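Local coordinates for acetylornithine aminotransferase (Aquifex aeolicus, PDB 2EH6), which catalyses the pyridoxal-phosphate-dependent transfer of an amino group from N(2)-acetyl-L-ornithine to 2-oxoglutarate in arginine biosynthesis, at residues 107-112 / 255-260; 113-118 / 204-209; 331-336 / 341-346. One frame throughout, in Å; residues are numbered along the deposited sequence.

Interaction 1: residues 107-112 / 255-260; sequences RKYWRD and REEVAQ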
loop_
_atom_site.group_PDB
_atom_site.type_symbol
_atom_site.label_atom_id
_atom_site.label_comp_id
_atom_site.label_asym_id
_atom_site.label_seq_id
_atom_site.Cartn_x
_atom_site.Cartn_y
_atom_site.Cartn_z
ATOM N N ARG A 107 7.800 16.657 7.879
ATOM C CA ARG A 107 7.304 17.282 9.101
ATOM C C ARG A 107 8.185 16.948 10.293
ATOM O O ARG A 107 8.560 17.839 11.058
ATOM C CB ARG A 107 5.860 16.860 9.392
ATOM C CG ARG A 107 4.838 17.668 8.616
ATOM C CD ARG A 107 3.418 17.410 9.074
ATOM N NE ARG A 107 2.491 18.324 8.406
ATOM C CZ ARG A 107 1.167 18.261 8.505
ATOM N NH1 ARG A 107 0.595 17.321 9.251
ATOM N NH2 ARG A 107 0.413 19.135 7.850
ATOM N N LYS A 108 8.530 15.673 10.454
ATOM C CA LYS A 108 9.369 15.282 11.578
ATOM C C LYS A 108 10.761 15.898 11.467
ATOM O O LYS A 108 11.380 16.244 12.479
ATOM C CB LYS A 108 9.478 13.761 11.683
ATOM C CG LYS A 108 10.234 13.321 12.916
ATOM C CD LYS A 108 10.004 11.869 13.251
ATOM C CE LYS A 108 10.733 11.498 14.528
ATOM N NZ LYS A 108 12.206 11.731 14.397
ATOM N N TYR A 109 11.241 16.050 10.237
ATOM C CA TYR A 109 12.552 16.638 9.995
ATOM C C TYR A 109 12.683 17.987 10.707
ATOM O O TYR A 109 13.630 18.212 11.466
ATOM C CB TYR A 109 12.765 16.843 8.497
ATOM C CG TYR A 109 14.024 17.606 8.154
ATOM C CD1 TYR A 109 15.281 17.056 8.387
ATOM C CD2 TYR A 109 13.956 18.877 7.587
ATOM C CE1 TYR A 109 16.445 17.750 8.060
ATOM C CE2 TYR A 109 15.115 19.584 7.257
ATOM C CZ TYR A 109 16.352 19.013 7.495
ATOM O OH TYR A 109 17.498 19.704 7.169
ATOM N N TRP A 110 11.725 18.876 10.455
ATOM C CA TRP A 110 11.732 20.206 11.055
ATOM C C TRP A 110 11.488 20.174 12.557
ATOM O O TRP A 110 11.978 21.037 13.283
ATOM C CB TRP A 110 10.702 21.103 10.363
ATOM C CG TRP A 110 11.066 21.421 8.944
ATOM C CD1 TRP A 110 10.362 21.090 7.821
ATOM C CD2 TRP A 110 12.234 22.120 8.493
ATOM N NE1 TRP A 110 11.019 21.539 6.700
ATOM C CE2 TRP A 110 12.170 22.175 7.084
ATOM C CE3 TRP A 110 13.330 22.707 9.145
ATOM C CZ2 TRP A 110 13.160 22.795 6.311
ATOM C CZ3 TRP A 110 14.317 23.324 8.375
ATOM C CH2 TRP A 110 14.222 23.363 6.973
ATOM N N ARG A 111 10.733 19.185 13.023
ATOM C CA ARG A 111 10.472 19.047 14.450
ATOM C C ARG A 111 11.761 18.657 15.165
ATOM O O ARG A 111 12.047 19.149 16.262
ATOM C CB ARG A 111 9.401 17.981 14.708
ATOM C CG ARG A 111 7.984 18.441 14.417
ATOM C CD ARG A 111 7.450 19.330 15.533
ATOM N NE ARG A 111 7.082 18.565 16.725
ATOM C CZ ARG A 111 5.953 17.872 16.858
ATOM N NH1 ARG A 111 5.067 17.840 15.871
ATOM N NH2 ARG A 111 5.705 17.211 17.982
ATOM N N ASP A 112 12.542 17.776 14.549
ATOM C CA ASP A 112 13.812 17.374 15.151
ATOM C C ASP A 112 14.776 18.556 15.270
ATOM O O ASP A 112 15.672 18.590 16.107
ATOM C CB ASP A 112 14.448 16.292 14.270
ATOM C CG ASP A 112 13.624 15.012 14.322
ATOM O OD1 ASP A 112 13.060 14.731 15.379
ATOM O OD2 ASP A 112 13.588 14.293 13.325
ATOM N N ARG A 255 17.832 12.519 0.903
ATOM C CA ARG A 255 19.245 12.739 1.151
ATOM C C ARG A 255 19.517 12.485 2.634
ATOM O O ARG A 255 18.631 12.649 3.481
ATOM C CB ARG A 255 19.658 14.154 0.715
ATOM C CG ARG A 255 18.981 15.300 1.429
ATOM C CD ARG A 255 19.360 16.622 0.748
ATOM N NE ARG A 255 18.859 17.780 1.477
ATOM C CZ ARG A 255 19.324 18.181 2.656
ATOM N NH1 ARG A 255 20.315 17.522 3.246
ATOM N NH2 ARG A 255 18.783 19.234 3.255
ATOM N N GLU A 256 20.737 12.039 2.920
ATOM C CA GLU A 256 21.201 11.704 4.268
ATOM C C GLU A 256 20.682 12.522 5.445
ATOM O O GLU A 256 20.193 11.965 6.429
ATOM C CB GLU A 256 22.728 11.758 4.310
ATOM C CG GLU A 256 23.437 10.619 3.629
ATOM C CD GLU A 256 23.257 9.304 4.352
ATOM O OE1 GLU A 256 22.957 9.308 5.564
ATOM O OE2 GLU A 256 23.436 8.260 3.703
ATOM N N GLU A 257 20.814 13.841 5.361
ATOM C CA GLU A 257 20.388 14.697 6.460
ATOM C C GLU A 257 18.907 14.628 6.799
ATOM O O GLU A 257 18.535 14.663 7.969
ATOM C CB GLU A 257 20.767 16.149 6.186
ATOM C CG GLU A 257 20.280 17.083 7.276
ATOM C CD GLU A 257 20.612 18.522 7.003
ATOM O OE1 GLU A 257 20.590 18.923 5.820
ATOM O OE2 GLU A 257 20.880 19.255 7.976
ATOM N N VAL A 258 18.056 14.544 5.786
ATOM C CA VAL A 258 16.626 14.470 6.046
ATOM C C VAL A 258 16.268 13.062 6.527
ATOM O O VAL A 258 15.519 12.896 7.491
ATOM C CB VAL A 258 15.814 14.829 4.783
ATOM C CG1 VAL A 258 14.322 14.751 5.076
ATOM C CG2 VAL A 258 16.178 16.233 4.319
ATOM N N ALA A 259 16.832 12.055 5.867
ATOM C CA ALA A 259 16.573 10.661 6.210
ATOM C C ALA A 259 16.806 10.354 7.684
ATOM O O ALA A 259 16.183 9.449 8.245
ATOM C CB ALA A 259 17.437 9.747 5.350
ATOM N N GLN A 260 17.704 11.109 8.307
ATOM C CA GLN A 260 18.023 10.909 9.715
ATOM C C GLN A 260 16.793 10.932 10.605
ATOM O O GLN A 260 16.723 10.197 11.586
ATOM C CB GLN A 260 19.007 11.987 10.199
ATOM C CG GLN A 260 20.352 12.002 9.484
ATOM C CD GLN A 260 21.107 10.693 9.622
ATOM O OE1 GLN A 260 21.412 10.252 10.732
ATOM N NE2 GLN A 260 21.415 10.061 8.488
#
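Tyr-109, on helix 95-112, reaches across to Glu-257 and Val-258 of the short helix 256-259. From CB, which already faces that helix, the ring leaves on the side opposite the backbone N (chi1 173°), and this carries one edge onto the partner's backbone: CD1 lies 3.7 Å from Val-258 CA, and CE1 lies 3.7 Å from Glu-257 O, which sits near the ring plane. One ring face takes the Val-258 methyl CG2 in a CH-pi contact, 4.2 Å from the centroid and only 16° off the normal. Both helices flank the large sheet of the fold-type I aminotransferase domain, where Tyr-109 and Val-258 also pack on Leu-208 of strand 208-212. At the tip, Tyr-109 OH comes 3.3 Å from Glu-257 CD without making a hydrogen bond to the carboxylate, whose plane is turned 80° from the ring. That carboxylate is held instead by Arg-255, whose NH1 (2.9 Å) and NH2 (3.2 Å) both grip Glu-257 OE1 in the guanidinium plane, while its NE pairs with Asp-235. A methionine at Arg-255 would probably leave Glu-257 free to swing from the tyrosine and Asp-235 without its ionic mate. The same guanidinium lays one face over Val-258 CG2, the methyl that covers the tyrosine ring; a branched valine can offer this one methyl to both flat groups.

Interaction 2: residues 113-118 / 204-209; sequences KGKNKW and EKDVLL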
loop_
_atom_site.group_PDB
_atom_site.type_symbol
_atom_site.label_atom_id
_atom_site.label_comp_id
_atom_site.label_asym_id
_atom_site.label_seq_id
_atom_site.Cartn_x
_atom_site.Cartn_y
_atom_site.Cartn_z
ATOM N N LYS A 113 14.589 19.530 14.357
ATOM C CA LYS A 113 15.487 20.686 14.318
ATOM C C LYS A 113 14.994 21.833 15.200
ATOM O O LYS A 113 15.567 22.914 15.241
ATOM C CB LYS A 113 15.575 21.161 12.870
ATOM C CG LYS A 113 16.385 20.206 11.990
ATOM C CD LYS A 113 17.040 20.927 10.811
ATOM C CE LYS A 113 18.009 20.024 10.042
ATOM N NZ LYS A 113 18.928 19.385 10.981
ATOM N N GLY A 114 13.857 21.588 15.881
ATOM C CA GLY A 114 13.343 22.588 16.814
ATOM C C GLY A 114 12.465 23.645 16.130
ATOM O O GLY A 114 12.102 24.660 16.712
ATOM N N LYS A 115 12.129 23.390 14.852
ATOM C CA LYS A 115 11.396 24.407 14.100
ATOM C C LYS A 115 9.919 24.054 13.903
ATOM O O LYS A 115 9.518 22.898 13.955
ATOM C CB LYS A 115 12.085 24.590 12.747
ATOM C CG LYS A 115 13.508 25.127 12.896
ATOM C CD LYS A 115 14.153 25.459 11.549
ATOM C CE LYS A 115 15.579 26.000 11.703
ATOM N NZ LYS A 115 16.151 26.267 10.384
ATOM N N ASN A 116 9.100 25.079 13.681
ATOM C CA ASN A 116 7.664 24.893 13.506
ATOM C C ASN A 116 7.200 25.025 12.060
ATOM O O ASN A 116 6.474 25.958 11.707
ATOM C CB ASN A 116 6.901 25.889 14.389
ATOM C CG ASN A 116 5.394 25.742 14.269
ATOM O OD1 ASN A 116 4.843 24.656 14.464
ATOM N ND2 ASN A 116 4.717 26.841 13.951
ATOM N N LYS A 117 7.625 24.086 11.222
ATOM C CA LYS A 117 7.232 24.082 9.819
ATOM C C LYS A 117 6.429 22.810 9.592
ATOM O O LYS A 117 6.950 21.710 9.748
ATOM C CB LYS A 117 8.464 24.083 8.915
ATOM C CG LYS A 117 9.353 25.297 9.078
ATOM C CD LYS A 117 10.490 25.257 8.078
ATOM C CE LYS A 117 11.291 26.540 8.101
ATOM N NZ LYS A 117 12.248 26.588 6.967
ATOM N N TRP A 118 5.161 22.958 9.234
ATOM C CA TRP A 118 4.320 21.793 9.022
ATOM C C TRP A 118 3.393 21.903 7.818
ATOM O O TRP A 118 2.643 20.971 7.525
ATOM C CB TRP A 118 3.489 21.502 10.280
ATOM C CG TRP A 118 2.712 22.716 10.701
ATOM C CD1 TRP A 118 3.174 23.769 11.438
ATOM C CD2 TRP A 118 1.371 23.052 10.322
ATOM N NE1 TRP A 118 2.208 24.741 11.538
ATOM C CE2 TRP A 118 1.091 24.327 10.863
ATOM C CE3 TRP A 118 0.381 22.401 9.575
ATOM C CZ2 TRP A 118 -0.142 24.964 10.680
ATOM C CZ3 TRP A 118 -0.846 23.036 9.395
ATOM C CH2 TRP A 118 -1.094 24.305 9.945
ATOM N N GLU A 204 16.729 29.224 -0.648
ATOM C CA GLU A 204 16.728 30.536 0.011
ATOM C C GLU A 204 15.692 30.667 1.144
ATOM O O GLU A 204 15.934 31.278 2.174
ATOM C CB GLU A 204 16.520 31.615 -1.051
ATOM C CG GLU A 204 17.747 31.775 -1.947
ATOM C CD GLU A 204 17.551 32.955 -2.876
ATOM O OE1 GLU A 204 17.368 34.063 -2.389
ATOM O OE2 GLU A 204 17.601 32.757 -4.092
ATOM N N LYS A 205 14.485 30.105 0.919
ATOM C CA LYS A 205 13.459 30.157 1.972
ATOM C C LYS A 205 13.652 29.050 3.020
ATOM O O LYS A 205 12.963 28.979 4.034
ATOM C CB LYS A 205 12.076 30.013 1.320
ATOM C CG LYS A 205 11.608 31.300 0.640
ATOM C CD LYS A 205 11.461 32.459 1.626
ATOM C CE LYS A 205 10.838 33.699 0.976
ATOM N NZ LYS A 205 11.654 34.127 -0.160
ATOM N N ASP A 206 14.607 28.145 2.721
ATOM C CA ASP A 206 14.860 26.990 3.596
ATOM C C ASP A 206 13.641 26.062 3.701
ATOM O O ASP A 206 13.141 25.736 4.772
ATOM C CB ASP A 206 15.285 27.480 4.984
ATOM C CG ASP A 206 16.111 26.399 5.679
ATOM O OD1 ASP A 206 17.016 25.862 5.035
ATOM O OD2 ASP A 206 15.863 26.125 6.852
ATOM N N VAL A 207 13.149 25.663 2.509
ATOM C CA VAL A 207 12.014 24.747 2.439
ATOM C C VAL A 207 12.378 23.482 1.657
ATOM O O VAL A 207 13.062 23.527 0.643
ATOM C CB VAL A 207 10.872 25.473 1.725
ATOM C CG1 VAL A 207 9.760 24.484 1.381
ATOM C CG2 VAL A 207 10.315 26.571 2.611
ATOM N N LEU A 208 11.914 22.331 2.138
ATOM C CA LEU A 208 12.215 21.060 1.487
ATOM C C LEU A 208 11.527 20.905 0.141
ATOM O O LEU A 208 10.365 21.273 -0.024
ATOM C CB LEU A 208 11.813 19.887 2.388
ATOM C CG LEU A 208 12.520 19.719 3.735
ATOM C CD1 LEU A 208 11.958 18.493 4.454
ATOM C CD2 LEU A 208 14.019 19.571 3.518
ATOM N N LEU A 209 12.262 20.359 -0.822
ATOM C CA LEU A 209 11.730 20.113 -2.155
ATOM C C LEU A 209 11.439 18.617 -2.240
ATOM O O LEU A 209 12.345 17.790 -2.129
ATOM C CB LEU A 209 12.747 20.511 -3.230
ATOM C CG LEU A 209 12.365 20.187 -4.679
ATOM C CD1 LEU A 209 11.046 20.853 -5.027
ATOM C CD2 LEU A 209 13.466 20.640 -5.620
#
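The carboxylate of Asp-206 meets two lysine amines, one on each side of its plane. Lys-115 NZ approaches OD2 of Asp-206 nearly end-on, tilted slightly to one side, at 3.5 Å, a salt bridge. Lys-117 NZ comes from the other side and roughly at a right angle to the C-O bond, making a long ion pair with OD2 of Asp-206 at 3.6 Å. The indole of Trp-110 is the second flat group here: Lys-117 runs over one face in a cation-pi contact, with Tyr-109 on the opposite face. Asp-206 OD2 sits beyond the rim, 3.2 Å from Trp-110 CH2, raised somewhat toward the face that Lys-117 covers.

Both lysine chains are extended beyond CG, and their length is what lets a loop whose backbone stays well away from 204-209 reach the acid; the closest CA atoms, of Lys-117 and Val-207, are 8.8 Å apart. In Asp-206, CG lies across from the backbone N (chi1 -155°), which turns OD2 toward the lysines. The backbone here has positive phi as it leaves helix 192-205. Lys-117 NZ also lies 2.5 Å from Asp-206 O, and the carbonyls at this helix-to-strand turn would probably suit a positive charge. Three charged side chains thus form a network at the protein surface, suited to long, flexible lysines.

Gly-114, just past helix 95-112, closes it with a Schellman motif; at phi 86° a CB would collide with the carbonyl O of Lys-113, which is why glycine suits. The ion pairs join two helix-to-strand turns, leading into the parallel strands 119-123 and 208-212, an arrangement typical of an alpha/beta fold such as the large domain of fold-type I aminotransferases.

Interaction 3: residues 331-336 / 341-346; sequences DYVLKA and LLINCT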
loop_
_atom_site.group_PDB
_atom_site.type_symbol
_atom_site.label_atom_id
_atom_site.label_comp_id
_atom_site.label_asym_id
_atom_site.label_seq_id
_atom_site.Cartn_x
_atom_site.Cartn_y
_atom_site.Cartn_z
ATOM N N ASP A 331 -14.388 8.857 -26.294
ATOM C CA ASP A 331 -14.730 7.979 -27.410
ATOM C C ASP A 331 -13.548 7.344 -28.137
ATOM O O ASP A 331 -13.625 6.195 -28.575
ATOM C CB ASP A 331 -15.592 8.734 -28.426
ATOM C CG ASP A 331 -16.790 9.414 -27.783
ATOM O OD1 ASP A 331 -17.418 8.804 -26.888
ATOM O OD2 ASP A 331 -17.109 10.554 -28.184
ATOM N N TYR A 332 -12.458 8.088 -28.272
ATOM C CA TYR A 332 -11.284 7.573 -28.963
ATOM C C TYR A 332 -10.668 6.375 -28.253
ATOM O O TYR A 332 -10.092 5.496 -28.893
ATOM C CB TYR A 332 -10.266 8.695 -29.137
ATOM C CG TYR A 332 -10.839 9.836 -29.944
ATOM C CD1 TYR A 332 -11.117 9.679 -31.304
ATOM C CD2 TYR A 332 -11.172 11.046 -29.338
ATOM C CE1 TYR A 332 -11.716 10.696 -32.039
ATOM C CE2 TYR A 332 -11.777 12.070 -30.064
ATOM C CZ TYR A 332 -12.046 11.887 -31.412
ATOM O OH TYR A 332 -12.658 12.888 -32.129
ATOM N N VAL A 333 -10.798 6.333 -26.931
ATOM C CA VAL A 333 -10.267 5.214 -26.167
ATOM C C VAL A 333 -10.997 3.949 -26.613
ATOM O O VAL A 333 -10.375 2.917 -26.853
ATOM C CB VAL A 333 -10.474 5.414 -24.649
ATOM C CG1 VAL A 333 -9.985 4.186 -23.886
ATOM C CG2 VAL A 333 -9.719 6.659 -24.184
ATOM N N LEU A 334 -12.319 4.040 -26.736
ATOM C CA LEU A 334 -13.121 2.896 -27.167
ATOM C C LEU A 334 -12.814 2.503 -28.610
ATOM O O LEU A 334 -12.638 1.323 -28.916
ATOM C CB LEU A 334 -14.614 3.207 -27.027
ATOM C CG LEU A 334 -15.168 3.260 -25.604
ATOM C CD1 LEU A 334 -16.654 3.590 -25.643
ATOM C CD2 LEU A 334 -14.942 1.918 -24.923
ATOM N N LYS A 335 -12.745 3.493 -29.495
ATOM C CA LYS A 335 -12.453 3.225 -30.898
ATOM C C LYS A 335 -11.088 2.570 -31.052
ATOM O O LYS A 335 -10.925 1.635 -31.836
ATOM C CB LYS A 335 -12.509 4.523 -31.710
ATOM C CG LYS A 335 -13.913 5.107 -31.831
ATOM C CD LYS A 335 -13.915 6.458 -32.531
ATOM C CE LYS A 335 -15.335 7.007 -32.656
ATOM N NZ LYS A 335 -15.372 8.369 -33.266
ATOM N N ALA A 336 -10.104 3.058 -30.301
ATOM C CA ALA A 336 -8.763 2.492 -30.372
ATOM C C ALA A 336 -8.801 1.062 -29.840
ATOM O O ALA A 336 -8.173 0.154 -30.395
ATOM C CB ALA A 336 -7.789 3.340 -29.554
ATOM N N LEU A 341 -5.847 -1.427 -29.861
ATOM C CA LEU A 341 -4.878 -0.502 -29.273
ATOM C C LEU A 341 -5.397 0.056 -27.958
ATOM O O LEU A 341 -6.508 0.589 -27.894
ATOM C CB LEU A 341 -4.576 0.669 -30.217
ATOM C CG LEU A 341 -3.631 1.720 -29.607
ATOM C CD1 LEU A 341 -2.238 1.117 -29.460
ATOM C CD2 LEU A 341 -3.579 2.966 -30.480
ATOM N N LEU A 342 -4.584 -0.069 -26.913
ATOM C CA LEU A 342 -4.943 0.436 -25.596
ATOM C C LEU A 342 -4.307 1.797 -25.355
ATOM O O LEU A 342 -3.075 1.915 -25.286
ATOM C CB LEU A 342 -4.470 -0.522 -24.500
ATOM C CG LEU A 342 -4.922 -1.982 -24.541
ATOM C CD1 LEU A 342 -4.317 -2.723 -23.351
ATOM C CD2 LEU A 342 -6.439 -2.057 -24.505
ATOM N N ILE A 343 -5.146 2.822 -25.242
ATOM C CA ILE A 343 -4.678 4.171 -24.960
ATOM C C ILE A 343 -5.489 4.669 -23.766
ATOM O O ILE A 343 -6.468 4.032 -23.364
ATOM C CB ILE A 343 -4.860 5.128 -26.171
ATOM C CG1 ILE A 343 -6.321 5.135 -26.636
ATOM C CG2 ILE A 343 -3.943 4.708 -27.308
ATOM C CD1 ILE A 343 -6.571 6.039 -27.834
ATOM N N ASN A 344 -5.085 5.799 -23.197
ATOM C CA ASN A 344 -5.770 6.348 -22.034
ATOM C C ASN A 344 -6.211 7.795 -22.234
ATOM O O ASN A 344 -5.583 8.555 -22.965
ATOM C CB ASN A 344 -4.857 6.234 -20.810
ATOM C CG ASN A 344 -5.470 6.834 -19.562
ATOM O OD1 ASN A 344 -5.093 7.927 -19.136
ATOM N ND2 ASN A 344 -6.421 6.122 -18.968
ATOM N N CYS A 345 -7.312 8.161 -21.588
ATOM C CA CYS A 345 -7.843 9.514 -21.676
ATOM C C CYS A 345 -7.867 10.109 -20.278
ATOM O O CYS A 345 -8.459 9.539 -19.363
ATOM C CB CYS A 345 -9.259 9.494 -22.254
ATOM S SG CYS A 345 -10.113 11.110 -22.314
ATOM N N THR A 346 -7.220 11.257 -20.116
ATOM C CA THR A 346 -7.172 11.905 -18.819
ATOM C C THR A 346 -7.393 13.410 -18.974
ATOM O O THR A 346 -7.307 13.946 -20.081
ATOM C CB THR A 346 -5.814 11.622 -18.126
ATOM O OG1 THR A 346 -5.913 11.929 -16.731
ATOM C CG2 THR A 346 -4.700 12.449 -18.757
HETATM O O HOH W 1 -7.845 2.021 -26.080
#
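Tyr-332 meets Ile-343 through its backbone: the carbonyl O lies 3.7 Å from the Ile-343 methyl CD1 while also receiving the helical N-H of Ala-336. One residue on, the two branches of Val-333 part company. CG1 rests near the Ile-343 carbonyl, and CG2 presses on Cys-345 CB at 3.5 Å, a snug carbon pair. A beta-branched residue fits here because it fills two directions at once along the strand. The backbone O of Val-333 takes a hydrogen from a bridging water at 2.8 Å.

A helical turn on, Ala-336 makes the next contact. Its CB meets Ile-343 CD1 at 3.4 Å, tighter than usual; alanine, with its single methyl, lets the helix lie this close to the strand. Ile-343 gets its methyl there by placing CG1 between the backbone N and the carbonyl carbon (chi1 55°), an otherwise crowded setting, with the chain then extended to CD1. Ala-336 O accepts the N-H of Leu-341 at 2.9 Å, which ties the last turns of helix 330-338 to the start of strand 341-346. Leu-341 in turn packs against helix 361-374.

This is the tight helix-to-strand turn of the C-terminal domain, the strand lying between 29-32 and 350-353 in its sheet. Cys-345 is also joined by a disulfide to Cys-329, just before the helix, so a covalent link backs the packing. Where the strand is interrupted at Ile-343, the same water donates to Leu-341 O at 2.7 Å and accepts from Ile-343 N, so an interface of methyl groups can bury these polar backbone atoms with their hydrogen bonds met.

Overall arrangement
Interactions 1 and 2 are neighbours, with centres about 10 Å apart, and share the end of helix 95-112: Arg-107 NE lies 2.8 Å from Trp-118 O, probably hydrogen-bonded, and the loop 113-118 folds back under Trp-110. Together they belong to the large domain, away from the annotated sites, although strand 208-212 of that region ends at Asp-212 in the cofactor pocket. Interaction 3 lies on the opposite side of the chain's centre, in the C-terminal domain, its centre about 43 Å from that of interaction 1. It approaches the active site: the side chain of Asn-344 is about 10 Å from the bound pyridoxal phosphate. All three come within reach of the second subunit, interaction 2 through Trp-118 alone.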